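Local coordinates for protein epsin-3 (Saccharomyces cerevisiae, PDB 3ONK) that helps recruit clathrin to the Golgi network and endosomes and binds phosphoinositide-rich membranes, represented here by its N-terminal ENTH domain, at residues Ile52-Phe56 with Ala70-Leu74; Ile93-Arg97 with Leu123-Leu127. All coordinates share one frame; numbering follows the deposited sequence.

Interaction 1: Ile52-Phe56 with Ala70-Leu74; sequences IFRRF and ALQLL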
# COMPACT_ATOMS: atom_id res chain seq x y z
N ILE A 52 5.13 5.08 -2.35
CA ILE A 52 4.13 4.03 -2.51
C ILE A 52 3.44 4.08 -3.86
O ILE A 52 3.21 3.05 -4.48
CB ILE A 52 3.04 4.06 -1.42
CG1 ILE A 52 3.58 3.53 -0.09
CG2 ILE A 52 1.86 3.17 -1.84
CD1 ILE A 52 2.48 3.17 0.92
N PHE A 53 3.12 5.29 -4.33
CA PHE A 53 2.37 5.40 -5.58
C PHE A 53 3.28 5.34 -6.81
O PHE A 53 2.82 4.97 -7.89
CB PHE A 53 1.49 6.65 -5.58
CG PHE A 53 0.42 6.63 -4.53
CD1 PHE A 53 -0.45 5.56 -4.42
CD2 PHE A 53 0.28 7.69 -3.65
CE1 PHE A 53 -1.45 5.54 -3.46
CE2 PHE A 53 -0.72 7.68 -2.67
CZ PHE A 53 -1.58 6.59 -2.57
N ARG A 54 4.55 5.69 -6.64
CA ARG A 54 5.52 5.51 -7.72
C ARG A 54 5.34 4.14 -8.31
O ARG A 54 5.45 3.94 -9.52
CB ARG A 54 6.96 5.67 -7.22
CG ARG A 54 7.29 7.11 -6.85
CD ARG A 54 8.76 7.32 -6.55
NE ARG A 54 9.00 8.71 -6.19
CZ ARG A 54 9.18 9.69 -7.07
NH1 ARG A 54 9.15 9.43 -8.37
NH2 ARG A 54 9.38 10.93 -6.65
N ARG A 55 5.04 3.18 -7.44
CA ARG A 55 4.88 1.80 -7.86
C ARG A 55 3.69 1.61 -8.81
O ARG A 55 3.82 0.94 -9.84
CB ARG A 55 4.76 0.90 -6.62
CG ARG A 55 6.04 0.12 -6.31
CD ARG A 55 7.26 1.03 -6.17
NE ARG A 55 7.63 1.26 -4.77
CZ ARG A 55 8.44 2.23 -4.34
NH1 ARG A 55 8.98 3.09 -5.21
NH2 ARG A 55 8.70 2.35 -3.04
N PHE A 56 2.55 2.22 -8.48
CA PHE A 56 1.32 2.07 -9.26
C PHE A 56 1.45 2.59 -10.67
O PHE A 56 0.74 2.16 -11.58
CB PHE A 56 0.16 2.79 -8.58
CG PHE A 56 -0.11 2.31 -7.19
CD1 PHE A 56 0.57 1.21 -6.68
CD2 PHE A 56 -1.04 2.94 -6.40
CE1 PHE A 56 0.32 0.76 -5.40
CE2 PHE A 56 -1.29 2.50 -5.11
CZ PHE A 56 -0.61 1.41 -4.62
N ALA A 70 3.05 -2.99 -2.41
CA ALA A 70 2.61 -1.62 -2.15
C ALA A 70 1.16 -1.55 -1.68
O ALA A 70 0.79 -0.71 -0.84
CB ALA A 70 2.79 -0.77 -3.39
N LEU A 71 0.32 -2.44 -2.21
CA LEU A 71 -1.08 -2.53 -1.77
C LEU A 71 -1.18 -3.02 -0.33
O LEU A 71 -1.88 -2.42 0.49
CB LEU A 71 -1.91 -3.44 -2.68
CG LEU A 71 -2.16 -2.96 -4.13
CD1 LEU A 71 -2.94 -4.03 -4.89
CD2 LEU A 71 -2.89 -1.62 -4.16
N GLN A 72 -0.49 -4.13 -0.04
CA GLN A 72 -0.41 -4.65 1.32
C GLN A 72 0.03 -3.59 2.31
O GLN A 72 -0.54 -3.47 3.38
CB GLN A 72 0.58 -5.82 1.39
CG GLN A 72 0.11 -7.11 0.77
CD GLN A 72 1.16 -8.20 0.86
OE1 GLN A 72 2.24 -8.09 0.26
NE2 GLN A 72 0.85 -9.26 1.60
N LEU A 73 1.08 -2.84 1.97
CA LEU A 73 1.57 -1.77 2.85
C LEU A 73 0.51 -0.70 3.08
O LEU A 73 0.30 -0.24 4.20
CB LEU A 73 2.81 -1.11 2.25
CG LEU A 73 3.44 0.04 3.04
CD1 LEU A 73 3.73 -0.33 4.50
CD2 LEU A 73 4.73 0.52 2.35
N LEU A 74 -0.17 -0.32 2.01
CA LEU A 74 -1.14 0.76 2.05
C LEU A 74 -2.35 0.33 2.86
O LEU A 74 -2.97 1.12 3.57
CB LEU A 74 -1.51 1.15 0.62
CG LEU A 74 -2.07 2.52 0.22
CD1 LEU A 74 -1.27 3.71 0.76
CD2 LEU A 74 -2.16 2.59 -1.31

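Interaction 2: Ile93-Arg97 with Leu123-Leu127; sequences INLIR and LIELL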
# COMPACT_ATOMS: atom_id res chain seq x y z
N ILE A 93 -7.27 8.55 -4.97
CA ILE A 93 -8.14 7.41 -5.28
C ILE A 93 -8.14 7.14 -6.78
O ILE A 93 -8.13 5.99 -7.22
CB ILE A 93 -9.62 7.67 -4.86
CG1 ILE A 93 -9.75 7.75 -3.34
CG2 ILE A 93 -10.50 6.53 -5.32
CD1 ILE A 93 -9.66 6.38 -2.65
N ASN A 94 -8.14 8.22 -7.55
CA ASN A 94 -8.07 8.18 -9.01
C ASN A 94 -6.96 7.27 -9.53
O ASN A 94 -7.19 6.38 -10.35
CB ASN A 94 -7.86 9.62 -9.53
CG ASN A 94 -7.19 10.54 -8.47
OD1 ASN A 94 -7.87 11.14 -7.62
ND2 ASN A 94 -5.85 10.64 -8.53
N LEU A 95 -5.75 7.52 -9.04
CA LEU A 95 -4.56 6.79 -9.43
C LEU A 95 -4.65 5.33 -8.97
O LEU A 95 -4.21 4.42 -9.67
CB LEU A 95 -3.34 7.47 -8.80
CG LEU A 95 -1.90 7.26 -9.31
CD1 LEU A 95 -0.97 7.03 -8.12
CD2 LEU A 95 -1.76 6.13 -10.33
N ILE A 96 -5.22 5.10 -7.80
CA ILE A 96 -5.34 3.76 -7.25
C ILE A 96 -6.29 2.94 -8.12
O ILE A 96 -6.03 1.75 -8.39
CB ILE A 96 -5.84 3.81 -5.79
CG1 ILE A 96 -4.87 4.64 -4.94
CG2 ILE A 96 -6.02 2.41 -5.22
CD1 ILE A 96 -5.32 4.81 -3.50
N ARG A 97 -7.37 3.59 -8.55
CA ARG A 97 -8.40 2.99 -9.40
C ARG A 97 -7.83 2.37 -10.66
O ARG A 97 -8.37 1.40 -11.19
CB ARG A 97 -9.46 4.03 -9.79
CG ARG A 97 -10.36 4.49 -8.64
CD ARG A 97 -11.77 4.91 -9.11
NE ARG A 97 -12.57 5.43 -8.00
CZ ARG A 97 -13.41 4.69 -7.28
NH1 ARG A 97 -14.08 5.26 -6.29
NH2 ARG A 97 -13.59 3.41 -7.55
N LEU A 123 -9.22 -2.33 -0.88
CA LEU A 123 -8.66 -1.09 -0.37
C LEU A 123 -9.54 0.11 -0.71
O LEU A 123 -9.70 1.02 0.10
CB LEU A 123 -7.26 -0.86 -0.94
CG LEU A 123 -6.43 0.17 -0.19
CD1 LEU A 123 -5.77 -0.51 1.00
CD2 LEU A 123 -5.37 0.76 -1.09
N ILE A 124 -10.11 0.14 -1.91
CA ILE A 124 -10.89 1.30 -2.32
C ILE A 124 -12.21 1.31 -1.55
O ILE A 124 -12.69 2.36 -1.12
CB ILE A 124 -11.12 1.35 -3.85
CG1 ILE A 124 -9.82 1.74 -4.56
CG2 ILE A 124 -12.22 2.35 -4.19
CD1 ILE A 124 -9.81 1.45 -6.06
N GLU A 125 -12.78 0.13 -1.36
CA GLU A 125 -13.96 0.02 -0.52
C GLU A 125 -13.61 0.54 0.87
O GLU A 125 -14.36 1.33 1.44
CB GLU A 125 -14.42 -1.43 -0.45
CG GLU A 125 -15.80 -1.62 0.09
CD GLU A 125 -16.11 -3.08 0.35
OE1 GLU A 125 -15.17 -3.83 0.67
OE2 GLU A 125 -17.30 -3.46 0.25
N LEU A 126 -12.46 0.12 1.40
CA LEU A 126 -12.01 0.57 2.73
C LEU A 126 -11.84 2.08 2.78
O LEU A 126 -12.48 2.76 3.59
CB LEU A 126 -10.69 -0.11 3.15
CG LEU A 126 -10.14 0.26 4.54
CD1 LEU A 126 -11.12 -0.13 5.65
CD2 LEU A 126 -8.75 -0.34 4.80
N LEU A 127 -11.01 2.61 1.89
CA LEU A 127 -10.66 4.03 1.89
C LEU A 127 -11.86 4.95 1.85
O LEU A 127 -11.84 6.02 2.45
CB LEU A 127 -9.79 4.38 0.68
CG LEU A 127 -8.28 4.48 0.84
CD1 LEU A 127 -7.71 4.75 -0.52
CD2 LEU A 127 -7.86 5.57 1.83

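Interaction 1: Ile52-Phe56 with Ala70-Leu74
Ile52 and Ala70 mark the nearest backbone approach, CA to CA 5.9 Å, of two helical segments that run roughly antiparallel at 143°, with their short axes 10.1 Å apart at the closest. The small Ala70 side chain is consistent with so close an approach: its CB points toward the Ile52-Phe56 helix, meeting the carbonyl oxygen of Ile52, CB of Arg55 and, closest of all, CE1 of Phe56 at 3.5 Å. Leu74, one turn on from Ala70, shares its two methyls among Ile52, Phe53 and Phe56. Leu74 CD1 goes to Ile52 CD1 (3.8 Å), while Leu74 CD2 sits between the two phenylalanines, 3.7 Å from CE1 of Phe53 and 3.8 Å from CZ of Phe56. That methyl reaches the Phe56 ring at its edge, close to the ring plane. With CG beside the backbone N (chi1 -58°), Phe56 sends its far end, CE1 and CZ, into the angle between Ala70 and Leu71, where Phe56 CZ meets Leu71 CD2 at 3.8 Å. The carbonyl oxygen of Ile52 lies over one face of the same ring, toward its rim. Ile52 itself reaches with its CG1-CD1 branch to both leucines, CD1 also touching Leu73 CD2 at 3.8 Å. Replacing Ile52 by an alanine removes both branches and would probably leave methyls of both Leu73 and Leu74 without their mate, opening a gap between the helices. The side-chain contacts are all made through carbon atoms and join helices 42-57 and 64-80 of the all-helical ENTH domain near the centre of the chain. Helix 11-19 covers one flank, with Val16 against Ile52 and Leu73; helix 113-127 packs on Leu71 and Leu74, and helix 93-97 brings Leu95 and Ile96 against Phe53.

Interaction 2: Ile93-Arg97 with Leu123-Leu127
Ile96 places CG2 anti to its backbone N and CG1 beside it (chi1 -58°), which fans its two branches toward different partners on the Leu123-Leu127 helix: CG2 meets Ile124 CG1 at 3.9 Å, and CD1 meets Leu127 CD1 at 3.8 Å. Ile93, one turn earlier, bends at its second torsion (chi2 -75°) and brings CD1 to the same Leu127 methyl. At 3.3 Å, Ile93 CD1 and Leu127 CD1 are closer than ordinary van der Waals contact, so their exact placement is doubtful. Ile96 and Ile124 lie alongside one another pointing opposite ways, and Arg97 runs across Ile124 nearly perpendicularly. The extended Arg97 chain carries its guanidinium over Ile124, whose CG2 lies against one face of the group, 3.8 Å from Arg97 NH2; Ile124 CD1 rests farther back, 4.0 Å from Arg97 CG. The helices are close to antiparallel, at 163°, with axes 11.1 Å apart. Elsewhere, Arg90 NE hydrogen-bonds to the Leu127 carbonyl oxygen, and Arg97 NH2 makes a long, weak ion pair with Glu100. The junction of helices 93-97 and 113-127 is therefore held by branched aliphatic groups, while the exposed Arg97 lays one guanidinium face on Ile124, an apolar contact that probably leaves its charge near solvent.

In the fold
Interactions 1 and 2 belong to one continuous hydrophobic interior of the ENTH domain, their centres about 11 Å apart; interaction 1 lies near the middle of the chain, interaction 2 farther out. Interaction 1 is complete in the chain before 93-97 begins. Two seams join them. Phe53 links 52-56 to 93-97, its CB 3.6 Å from Leu95 CD1 and its CE1 3.8 Å from Ile96 CG1. Leu74 links 70-74 to 123-127, with CD2 3.7 Å from Leu123 CD2. Four helices thus meet in pairs around shared leucine, isoleucine and phenylalanine side chains, forming part of the scaffold of the ENTH domain, a fold that in this family generally binds phosphoinositides.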